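Local coordinates for protein putative laminarinase (Phanerochaete chrysosporium, PDB 2W39) that probably hydrolyses beta-glucans such as laminarin and lichenin, as an extracellular fungal glycoside hydrolase of family 16, at residues I247-T252 and A292-Y297; P100-T105 and A287-A292; Q168-N173 and T226-F231. One frame throughout, in Å; residues are numbered along the deposited sequence.

Contact 1 of 3, residues I247-T252 and A292-Y297; sequences IIINLT and ASVRVY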
loop_
_atom_site.group_PDB
_atom_site.type_symbol
_atom_site.label_atom_id
_atom_site.label_comp_id
_atom_site.label_asym_id
_atom_site.label_seq_id
_atom_site.Cartn_x
_atom_site.Cartn_y
_atom_site.Cartn_z
ATOM N N ILE A 247 9.241 -4.368 1.587
ATOM C CA ILE A 247 8.260 -3.320 1.303
ATOM C C ILE A 247 7.923 -3.360 -0.190
ATOM O O ILE A 247 8.832 -3.443 -1.039
ATOM C CB ILE A 247 8.832 -1.930 1.682
ATOM C CG1 ILE A 247 9.007 -1.837 3.198
ATOM C CG2 ILE A 247 7.952 -0.789 1.135
ATOM C CD1 ILE A 247 9.865 -0.664 3.683
ATOM N N ILE A 248 6.628 -3.351 -0.497
ATOM C CA ILE A 248 6.128 -3.395 -1.874
ATOM C C ILE A 248 5.215 -2.201 -2.115
ATOM O O ILE A 248 4.377 -1.866 -1.270
ATOM C CB ILE A 248 5.401 -4.735 -2.175
ATOM C CG1 ILE A 248 6.359 -5.910 -1.925
ATOM C CG2 ILE A 248 4.861 -4.756 -3.627
ATOM C CD1 ILE A 248 5.719 -7.277 -2.092
ATOM N N ILE A 249 5.386 -1.557 -3.267
ATOM C CA ILE A 249 4.493 -0.491 -3.711
ATOM C C ILE A 249 4.087 -0.817 -5.140
ATOM O O ILE A 249 4.950 -1.047 -5.988
ATOM C CB ILE A 249 5.141 0.912 -3.638
ATOM C CG1 ILE A 249 5.700 1.170 -2.235
ATOM C CG2 ILE A 249 4.123 1.970 -4.050
ATOM C CD1 ILE A 249 6.602 2.411 -2.152
ATOM N N ASN A 250 2.783 -0.882 -5.407
ATOM C CA ASN A 250 2.319 -1.366 -6.710
ATOM C C ASN A 250 1.029 -0.719 -7.142
ATOM O O ASN A 250 0.350 -0.053 -6.357
ATOM C CB ASN A 250 2.143 -2.903 -6.700
ATOM C CG ASN A 250 0.971 -3.335 -5.856
ATOM O OD1 ASN A 250 1.077 -3.389 -4.628
ATOM N ND2 ASN A 250 -0.171 -3.603 -6.494
ATOM N N LEU A 251 0.689 -0.970 -8.399
ATOM C CA LEU A 251 -0.619 -0.616 -8.923
ATOM C C LEU A 251 -1.064 -1.735 -9.856
ATOM O O LEU A 251 -0.440 -1.971 -10.893
ATOM C CB LEU A 251 -0.538 0.708 -9.679
ATOM C CG LEU A 251 -1.778 1.079 -10.508
ATOM C CD1 LEU A 251 -3.030 1.218 -9.639
ATOM C CD2 LEU A 251 -1.510 2.353 -11.309
ATOM N N THR A 252 -2.125 -2.439 -9.469
ATOM C CA THR A 252 -2.781 -3.370 -10.377
ATOM C C THR A 252 -4.150 -2.810 -10.788
ATOM O O THR A 252 -4.552 -1.728 -10.331
ATOM C CB THR A 252 -2.843 -4.825 -9.806
ATOM O OG1 THR A 252 -3.169 -5.695 -10.901
ATOM C CG2 THR A 252 -3.844 -4.991 -8.673
ATOM N N ALA A 292 7.348 11.367 -2.156
ATOM C CA ALA A 292 8.426 12.280 -1.782
ATOM C C ALA A 292 9.577 11.545 -1.095
ATOM O O ALA A 292 10.754 11.888 -1.309
ATOM C CB ALA A 292 7.883 13.397 -0.871
ATOM N N SER A 293 9.252 10.556 -0.258
ATOM C CA SER A 293 10.276 9.770 0.422
ATOM C C SER A 293 9.640 8.543 1.037
ATOM O O SER A 293 8.435 8.532 1.369
ATOM C CB SER A 293 10.973 10.577 1.527
ATOM O OG SER A 293 10.050 11.006 2.506
ATOM N N VAL A 294 10.471 7.519 1.219
ATOM C CA VAL A 294 10.150 6.393 2.099
ATOM C C VAL A 294 11.366 6.219 2.995
ATOM O O VAL A 294 12.488 6.123 2.487
ATOM C CB VAL A 294 9.818 5.094 1.340
ATOM C CG1 VAL A 294 9.598 3.941 2.321
ATOM C CG2 VAL A 294 8.579 5.285 0.455
ATOM N N ARG A 295 11.155 6.224 4.311
ATOM C CA ARG A 295 12.241 6.095 5.267
ATOM C C ARG A 295 11.941 4.938 6.184
ATOM O O ARG A 295 10.805 4.745 6.620
ATOM C CB ARG A 295 12.411 7.383 6.071
ATOM C CG ARG A 295 12.835 8.545 5.164
ATOM C CD ARG A 295 13.181 9.828 5.890
ATOM N NE ARG A 295 13.625 10.840 4.917
ATOM C CZ ARG A 295 12.923 11.913 4.546
ATOM N NH1 ARG A 295 11.735 12.165 5.080
ATOM N NH2 ARG A 295 13.418 12.749 3.639
ATOM N N VAL A 296 12.978 4.165 6.474
ATOM C CA VAL A 296 12.843 3.037 7.380
ATOM C C VAL A 296 13.784 3.258 8.551
ATOM O O VAL A 296 14.912 3.726 8.364
ATOM C CB VAL A 296 13.160 1.705 6.687
ATOM C CG1 VAL A 296 12.962 0.547 7.670
ATOM C CG2 VAL A 296 12.264 1.516 5.454
ATOM N N TYR A 297 13.300 2.911 9.741
ATOM C CA TYR A 297 14.033 3.059 10.989
ATOM C C TYR A 297 14.053 1.710 11.686
ATOM O O TYR A 297 13.096 0.939 11.621
ATOM C CB TYR A 297 13.319 4.057 11.907
ATOM C CG TYR A 297 13.224 5.448 11.339
ATOM C CD1 TYR A 297 12.257 5.768 10.386
ATOM C CD2 TYR A 297 14.076 6.453 11.785
ATOM C CE1 TYR A 297 12.168 7.058 9.876
ATOM C CE2 TYR A 297 13.988 7.736 11.284
ATOM C CZ TYR A 297 13.033 8.033 10.321
ATOM O OH TYR A 297 12.924 9.317 9.814
#

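Contact 2 of 3, residues P100-T105 and A287-A292; sequences PAAWET and AYWDIA. With LGC (D-glucono-1,5-lactone), chain D; BGC (beta-D-glucopyranose), chain B.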
loop_
_atom_site.group_PDB
_atom_site.type_symbol
_atom_site.label_atom_id
_atom_site.label_comp_id
_atom_site.label_asym_id
_atom_site.label_seq_id
_atom_site.Cartn_x
_atom_site.Cartn_y
_atom_site.Cartn_z
ATOM N N PRO A 100 -4.305 0.201 -6.055
ATOM C CA PRO A 100 -2.960 0.507 -5.586
ATOM C C PRO A 100 -2.722 -0.063 -4.188
ATOM O O PRO A 100 -3.676 -0.246 -3.425
ATOM C CB PRO A 100 -2.963 2.031 -5.519
ATOM C CG PRO A 100 -4.394 2.382 -5.133
ATOM C CD PRO A 100 -5.242 1.317 -5.792
ATOM N N ALA A 101 -1.461 -0.308 -3.849
ATOM C CA ALA A 101 -1.115 -0.718 -2.501
ATOM C C ALA A 101 0.309 -0.347 -2.132
ATOM O O ALA A 101 1.212 -0.361 -2.979
ATOM C CB ALA A 101 -1.331 -2.230 -2.328
ATOM N N ALA A 102 0.490 -0.038 -0.846
ATOM C CA ALA A 102 1.820 0.043 -0.218
ATOM C C ALA A 102 1.726 -0.897 0.982
ATOM O O ALA A 102 0.821 -0.774 1.819
ATOM C CB ALA A 102 2.157 1.465 0.214
ATOM N N TRP A 103 2.639 -1.861 1.054
ATOM C CA TRP A 103 2.456 -2.989 1.952
ATOM C C TRP A 103 3.777 -3.672 2.214
ATOM O O TRP A 103 4.795 -3.326 1.625
ATOM C CB TRP A 103 1.386 -3.932 1.379
ATOM C CG TRP A 103 1.618 -4.471 0.010
ATOM C CD1 TRP A 103 1.676 -3.764 -1.173
ATOM C CD2 TRP A 103 1.648 -5.851 -0.352
ATOM N NE1 TRP A 103 1.799 -4.630 -2.238
ATOM C CE2 TRP A 103 1.777 -5.917 -1.760
ATOM C CE3 TRP A 103 1.576 -7.041 0.377
ATOM C CZ2 TRP A 103 1.814 -7.124 -2.445
ATOM C CZ3 TRP A 103 1.604 -8.242 -0.313
ATOM C CH2 TRP A 103 1.738 -8.268 -1.705
ATOM N N GLU A 104 3.731 -4.658 3.103
ATOM C CA GLU A 104 4.900 -5.498 3.378
ATOM C C GLU A 104 4.466 -6.942 3.415
ATOM O O GLU A 104 3.376 -7.269 3.904
ATOM C CB GLU A 104 5.567 -5.164 4.721
ATOM C CG GLU A 104 6.014 -3.735 4.828
ATOM C CD GLU A 104 6.808 -3.453 6.092
ATOM O OE1 GLU A 104 6.866 -4.324 6.983
ATOM O OE2 GLU A 104 7.382 -2.334 6.191
ATOM N N THR A 105 5.326 -7.818 2.908
ATOM C CA THR A 105 5.086 -9.252 3.025
ATOM C C THR A 105 6.373 -10.027 2.794
ATOM O O THR A 105 7.409 -9.447 2.441
ATOM C CB THR A 105 3.977 -9.709 2.034
ATOM O OG1 THR A 105 3.504 -11.001 2.420
ATOM C CG2 THR A 105 4.503 -9.772 0.602
ATOM N N ALA A 287 -3.581 7.758 -12.641
ATOM C CA ALA A 287 -3.271 6.499 -11.967
ATOM C C ALA A 287 -1.768 6.426 -11.692
ATOM O O ALA A 287 -1.051 5.609 -12.276
ATOM C CB ALA A 287 -3.748 5.326 -12.806
ATOM N N TYR A 288 -1.306 7.308 -10.806
ATOM C CA TYR A 288 0.107 7.365 -10.445
ATOM C C TYR A 288 0.307 7.572 -8.957
ATOM O O TYR A 288 -0.482 8.254 -8.287
ATOM C CB TYR A 288 0.866 8.464 -11.227
ATOM C CG TYR A 288 0.472 9.898 -10.940
ATOM C CD1 TYR A 288 1.162 10.666 -9.999
ATOM C CD2 TYR A 288 -0.572 10.501 -11.646
ATOM C CE1 TYR A 288 0.806 12.003 -9.757
ATOM C CE2 TYR A 288 -0.935 11.813 -11.399
ATOM C CZ TYR A 288 -0.249 12.550 -10.454
ATOM O OH TYR A 288 -0.603 13.856 -10.209
ATOM N N TRP A 289 1.376 6.966 -8.450
ATOM C CA TRP A 289 1.961 7.346 -7.176
ATOM C C TRP A 289 2.933 8.484 -7.423
ATOM O O TRP A 289 3.702 8.444 -8.383
ATOM C CB TRP A 289 2.777 6.179 -6.622
ATOM C CG TRP A 289 2.019 4.975 -6.138
ATOM C CD1 TRP A 289 1.812 3.803 -6.815
ATOM C CD2 TRP A 289 1.434 4.807 -4.847
ATOM N NE1 TRP A 289 1.098 2.918 -6.023
ATOM C CE2 TRP A 289 0.878 3.508 -4.804
ATOM C CE3 TRP A 289 1.332 5.631 -3.714
ATOM C CZ2 TRP A 289 0.236 3.008 -3.666
ATOM C CZ3 TRP A 289 0.671 5.134 -2.588
ATOM C CH2 TRP A 289 0.134 3.840 -2.575
ATOM N N ASP A 290 2.939 9.477 -6.529
ATOM C CA ASP A 290 4.003 10.490 -6.461
ATOM C C ASP A 290 4.461 10.447 -5.014
ATOM O O ASP A 290 3.693 10.809 -4.103
ATOM C CB ASP A 290 3.468 11.874 -6.872
ATOM C CG ASP A 290 4.499 12.986 -6.725
ATOM O OD1 ASP A 290 5.491 12.826 -6.002
ATOM O OD2 ASP A 290 4.283 14.066 -7.332
ATOM N N ILE A 291 5.671 9.937 -4.807
ATOM C CA ILE A 291 6.204 9.688 -3.475
ATOM C C ILE A 291 7.400 10.610 -3.249
ATOM O O ILE A 291 8.327 10.662 -4.077
ATOM C CB ILE A 291 6.574 8.204 -3.333
ATOM C CG1 ILE A 291 5.275 7.374 -3.333
ATOM C CG2 ILE A 291 7.386 7.957 -2.059
ATOM C CD1 ILE A 291 5.460 5.891 -3.618
ATOM N N ALA A 292 7.348 11.367 -2.156
ATOM C CA ALA A 292 8.426 12.280 -1.782
ATOM C C ALA A 292 9.577 11.545 -1.095
ATOM O O ALA A 292 10.754 11.888 -1.309
ATOM C CB ALA A 292 7.883 13.397 -0.871
HETATM C C1 LGC D . -3.734 -8.248 -0.151
HETATM C C2 LGC D . -3.424 -9.575 -0.777
HETATM O O5 LGC D . -3.003 -7.024 -0.475
HETATM O O1 LGC D . -4.643 -8.167 0.661
HETATM O O2 LGC D . -3.202 -10.572 0.238
HETATM C C3 LGC D . -2.231 -9.461 -1.734
HETATM O O3 LGC D . -2.234 -10.567 -2.654
HETATM C C4 LGC D . -2.287 -8.133 -2.488
HETATM O O4 LGC D . -1.355 -8.109 -3.565
HETATM C C5 LGC D . -1.978 -7.034 -1.479
HETATM C C6 LGC D . -1.876 -5.625 -2.056
HETATM O O6 LGC D . -3.048 -5.247 -2.792
HETATM C C2 BGC B . -3.732 -9.246 -0.825
HETATM C C3 BGC B . -2.427 -9.372 -1.615
HETATM C C4 BGC B . -2.280 -8.148 -2.503
HETATM C C5 BGC B . -2.053 -6.962 -1.577
HETATM C C6 BGC B . -1.787 -5.683 -2.361
HETATM C C1 BGC B . -4.057 -7.828 -0.312
HETATM O O1 BGC B . -5.407 -7.489 -0.683
HETATM O O2 BGC B . -3.710 -10.159 0.284
HETATM O O3 BGC B . -2.409 -10.585 -2.390
HETATM O O4 BGC B . -1.186 -8.292 -3.407
HETATM O O5 BGC B . -3.191 -6.750 -0.727
HETATM O O6 BGC B . -3.030 -5.117 -2.793
#

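Contact 3 of 3, residues Q168-N173 and T226-F231; sequences QAPTAN and TPTAFF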
loop_
_atom_site.group_PDB
_atom_site.type_symbol
_atom_site.label_atom_id
_atom_site.label_comp_id
_atom_site.label_asym_id
_atom_site.label_seq_id
_atom_site.Cartn_x
_atom_site.Cartn_y
_atom_site.Cartn_z
ATOM N N GLN A 168 -10.610 0.228 8.892
ATOM C CA GLN A 168 -10.892 1.346 7.989
ATOM C C GLN A 168 -10.467 2.665 8.634
ATOM O O GLN A 168 -10.837 2.939 9.781
ATOM C CB GLN A 168 -12.395 1.398 7.678
ATOM C CG GLN A 168 -12.960 0.133 7.047
ATOM C CD GLN A 168 -12.746 0.075 5.552
ATOM O OE1 GLN A 168 -12.022 -0.792 5.048
ATOM N NE2 GLN A 168 -13.385 0.994 4.824
ATOM N N ALA A 169 -9.708 3.490 7.911
ATOM C CA ALA A 169 -9.355 4.823 8.408
ATOM C C ALA A 169 -10.608 5.678 8.619
ATOM O O ALA A 169 -11.613 5.481 7.927
ATOM C CB ALA A 169 -8.408 5.518 7.469
ATOM N N PRO A 170 -10.565 6.620 9.577
ATOM C CA PRO A 170 -11.774 7.378 9.902
ATOM C C PRO A 170 -12.111 8.515 8.963
ATOM O O PRO A 170 -13.226 9.043 9.060
ATOM C CB PRO A 170 -11.463 7.934 11.296
ATOM C CG PRO A 170 -9.962 8.058 11.311
ATOM C CD PRO A 170 -9.474 6.882 10.537
ATOM N N THR A 171 -11.178 8.943 8.117
ATOM C CA THR A 171 -11.438 10.097 7.241
ATOM C C THR A 171 -11.381 9.742 5.765
ATOM O O THR A 171 -10.622 8.867 5.333
ATOM C CB THR A 171 -10.484 11.285 7.497
ATOM O OG1 THR A 171 -9.150 10.916 7.126
ATOM C CG2 THR A 171 -10.534 11.751 8.967
ATOM N N ALA A 172 -12.167 10.466 4.968
ATOM C CA ALA A 172 -12.181 10.277 3.522
ATOM C C ALA A 172 -10.822 10.564 2.889
ATOM O O ALA A 172 -10.420 9.878 1.938
ATOM C CB ALA A 172 -13.242 11.131 2.880
ATOM N N ASN A 173 -10.116 11.561 3.416
ATOM C CA ASN A 173 -8.869 12.005 2.809
ATOM C C ASN A 173 -7.699 11.063 3.078
ATOM O O ASN A 173 -6.579 11.341 2.685
ATOM C CB ASN A 173 -8.553 13.459 3.176
ATOM C CG ASN A 173 -8.235 13.651 4.656
ATOM O OD1 ASN A 173 -8.040 12.686 5.409
ATOM N ND2 ASN A 173 -8.179 14.910 5.083
ATOM N N THR A 226 -2.394 8.394 19.231
ATOM C CA THR A 226 -3.092 7.150 18.988
ATOM C C THR A 226 -3.002 6.747 17.516
ATOM O O THR A 226 -3.222 7.573 16.632
ATOM C CB THR A 226 -4.539 7.324 19.437
ATOM O OG1 THR A 226 -4.518 7.527 20.847
ATOM C CG2 THR A 226 -5.392 6.126 19.094
ATOM N N PRO A 227 -2.696 5.465 17.247
ATOM C CA PRO A 227 -2.626 5.020 15.858
ATOM C C PRO A 227 -3.991 4.985 15.174
ATOM O O PRO A 227 -5.042 4.896 15.820
ATOM C CB PRO A 227 -2.035 3.606 15.974
ATOM C CG PRO A 227 -2.479 3.143 17.310
ATOM C CD PRO A 227 -2.405 4.368 18.192
ATOM N N THR A 228 -3.969 5.049 13.854
ATOM C CA THR A 228 -5.164 4.880 13.052
ATOM C C THR A 228 -5.647 3.423 13.084
ATOM O O THR A 228 -6.843 3.154 13.234
ATOM C CB THR A 228 -4.885 5.342 11.616
ATOM O OG1 THR A 228 -4.367 6.679 11.644
ATOM C CG2 THR A 228 -6.147 5.314 10.795
ATOM N N ALA A 229 -4.697 2.492 12.921
ATOM C CA ALA A 229 -4.975 1.061 13.054
ATOM C C ALA A 229 -4.011 0.485 14.074
ATOM O O ALA A 229 -2.826 0.798 14.072
ATOM C CB ALA A 229 -4.802 0.332 11.709
ATOM N N PHE A 230 -4.536 -0.373 14.944
ATOM C CA PHE A 230 -3.761 -1.049 15.992
ATOM C C PHE A 230 -4.082 -2.524 15.921
ATOM O O PHE A 230 -5.252 -2.938 15.928
ATOM C CB PHE A 230 -4.185 -0.469 17.347
ATOM C CG PHE A 230 -3.451 -1.016 18.573
ATOM C CD1 PHE A 230 -4.115 -1.040 19.794
ATOM C CD2 PHE A 230 -2.121 -1.444 18.539
ATOM C CE1 PHE A 230 -3.488 -1.477 20.948
ATOM C CE2 PHE A 230 -1.480 -1.880 19.695
ATOM C CZ PHE A 230 -2.178 -1.892 20.903
ATOM N N PHE A 231 -3.017 -3.309 15.853
ATOM C CA PHE A 231 -3.076 -4.769 15.830
ATOM C C PHE A 231 -2.246 -5.263 17.008
ATOM O O PHE A 231 -1.053 -5.531 16.878
ATOM C CB PHE A 231 -2.539 -5.300 14.505
ATOM C CG PHE A 231 -3.314 -4.814 13.320
ATOM C CD1 PHE A 231 -2.823 -3.778 12.515
ATOM C CD2 PHE A 231 -4.551 -5.380 13.000
ATOM C CE1 PHE A 231 -3.570 -3.333 11.414
ATOM C CE2 PHE A 231 -5.289 -4.936 11.901
ATOM C CZ PHE A 231 -4.790 -3.912 11.109
#

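Contact 1 of 3, residues I247-T252 and A292-Y297
Ile-247, which meets Val-296 across this contact, has its backbone N hydrogen-bonded to the hydroxyl OG of Ser-76. No hydrogen bond runs between 247-252 and 292-297 themselves, so the contact is purely apolar: two pairs of branched side chains facing each other across the interior of a beta sandwich. The first pair meets tip to tip, with CD1 of Ile-247 3.7 Å from CG2 of Val-296, although their CA atoms stand 9.9 Å apart. Ile-247 contributes its share of that span with CG1 anti to its carbonyl carbon (chi1 -67°) and CD1 extending the chain further (chi2 166°). The Val-296 methyl that meets it is likewise the one anti to its carbonyl carbon. One step along, Ile-249 CD1 reaches Val-294 CG2 at 4.4 Å, a looser approach made by the same branches. This i, i+2 spacing on both segments is that of extended strands with alternate residues turned inward, and all four side chains are buried. Phe-87 and Trp-9 pack on both Ile-247 and Val-294, extending the hydrophobic layer. Strand 246-253 lies between strands 69-76 and 98-105 in one sheet. Strand 288-297 belongs to the other, where Ala-292 and Ser-293 form a classic beta bulge opposite Asp-88 of strand 83-89.

Contact 2 of 3, residues P100-T105 and A287-A292
Trp-289 spans the interior of the beta sandwich to reach Pro-100, Ala-101 and Ala-102, on the strand whose other side carries sugar-binding residues. The strand segments 100-105 and 288-291 lie 9.4 Å apart at closest approach, with 38° between their directions, too far for backbone pairing; the indole bridges the gap. Along the second segment, Tyr-288 comes first: its ring stacks with His-91, and its carbonyl O is hydrogen-bonded to ND1 of the same histidine. Trp-289 follows and points inward. With CG beside the backbone N and anti to the carbonyl carbon (chi1 -70°), its six-membered ring is carried to the opposing strand. CZ2 of Trp-289 lies 3.8 Å from CB of Pro-100 and 3.6 Å from O of Ala-101, both approaching obliquely, while N of Ala-101 sits at the ring edge, in plane. CH2 of Trp-289 meets CB of Ala-102 at 4.2 Å. The buried indole NE1 is satisfied by the carbonyl O of Asn-250, a bond that probably helps hold the ring in its rotation. Next, Asp-290 turns to the other side of its strand, where OD1 forms a salt bridge with NH1 of Arg-90.

The alternation of 100-105 gives this packing its relevance to the active-site cleft. CB of Ala-101 points away from Trp-289 and toward the bound sugar, modelled as overlapping gluconolactone and glucose. Trp-103, whose NE1 is hydrogen-bonded to OD1 of Asn-250, supplies an aromatic platform beneath that sugar, as is common in carbohydrate-binding sites. The lactone C6 stands 3.6 Å above the centre of the Trp-103 ring, and 3.4 Å from CB of Ala-101.

Contact 3 of 3, residues Q168-N173 and T226-F231
A classic beta bulge, formed by Thr-228 and Ala-229 opposite Val-198, marks the entry into strand 229-232, and here the loop that follows strand 165-168 packs against it. The two segments come together at Ala-169 and Thr-228, whose CA atoms are 6.3 Å apart. No hydrogen bond joins 168-173 to 226-231, and the modest buried surface, 82 Å² in all, is consistent with a contact made essentially by one methyl group. CG2 of Thr-228 lies 3.7 Å from CD of Pro-170 and 4.0 Å from CB of Ala-169, so it rests against both the proline ring and the neighbouring alanine methyl. The threonine and the proline cross at a slant, and the ring is touched at CD, the carbon bonded to its N.

The first torsion of Thr-228 separates its two branches. At chi1 -54°, CG2 is anti to the backbone N and faces the loop, while OG1 stands beside that N and is hydrogen-bonded to the backbone N of Phe-200 on strand 195-202. Met-130, on strand 129-133, touches both Ala-169 and Thr-228.

Further along the loop, Thr-171 donates from OG1 to OD1 of Asn-173 at 2.7 Å. The donor is tilted 34° from the carbonyl plane, with a C=O...donor angle of 146°; this bond ties the loop to the start of the 3-10 turn at 172-173. Chemically, Thr-228 acts as a two-sided residue: its OG1 accepts from the N of Phe-200 on the strand that pairs with its own, while the same torsion turns the methyl to the loop, where it packs by van der Waals contact, with distance and shape rather than directed bonds defining the fit.

Overall arrangement
From the N terminus, residues 100-105 come first and open contact 2, which closes only at 287-292. Within that long excursion contact 3 opens at 168-173 and closes at 226-231, wholly enclosed by contact 2. Contact 1 begins later, at 247-252, and closes at 292-297, so it crosses contact 2; the two share Ala-292, where the last strand turns a corner. Strands 98-105 and 246-253 are neighbours in one sheet, and strand 288-297 faces both from the other. Contacts 1 and 2, with centres 6 Å apart, thus join the sheets centrally, whereas contact 3, about 17 Å from contact 2 between centres, does so farther out.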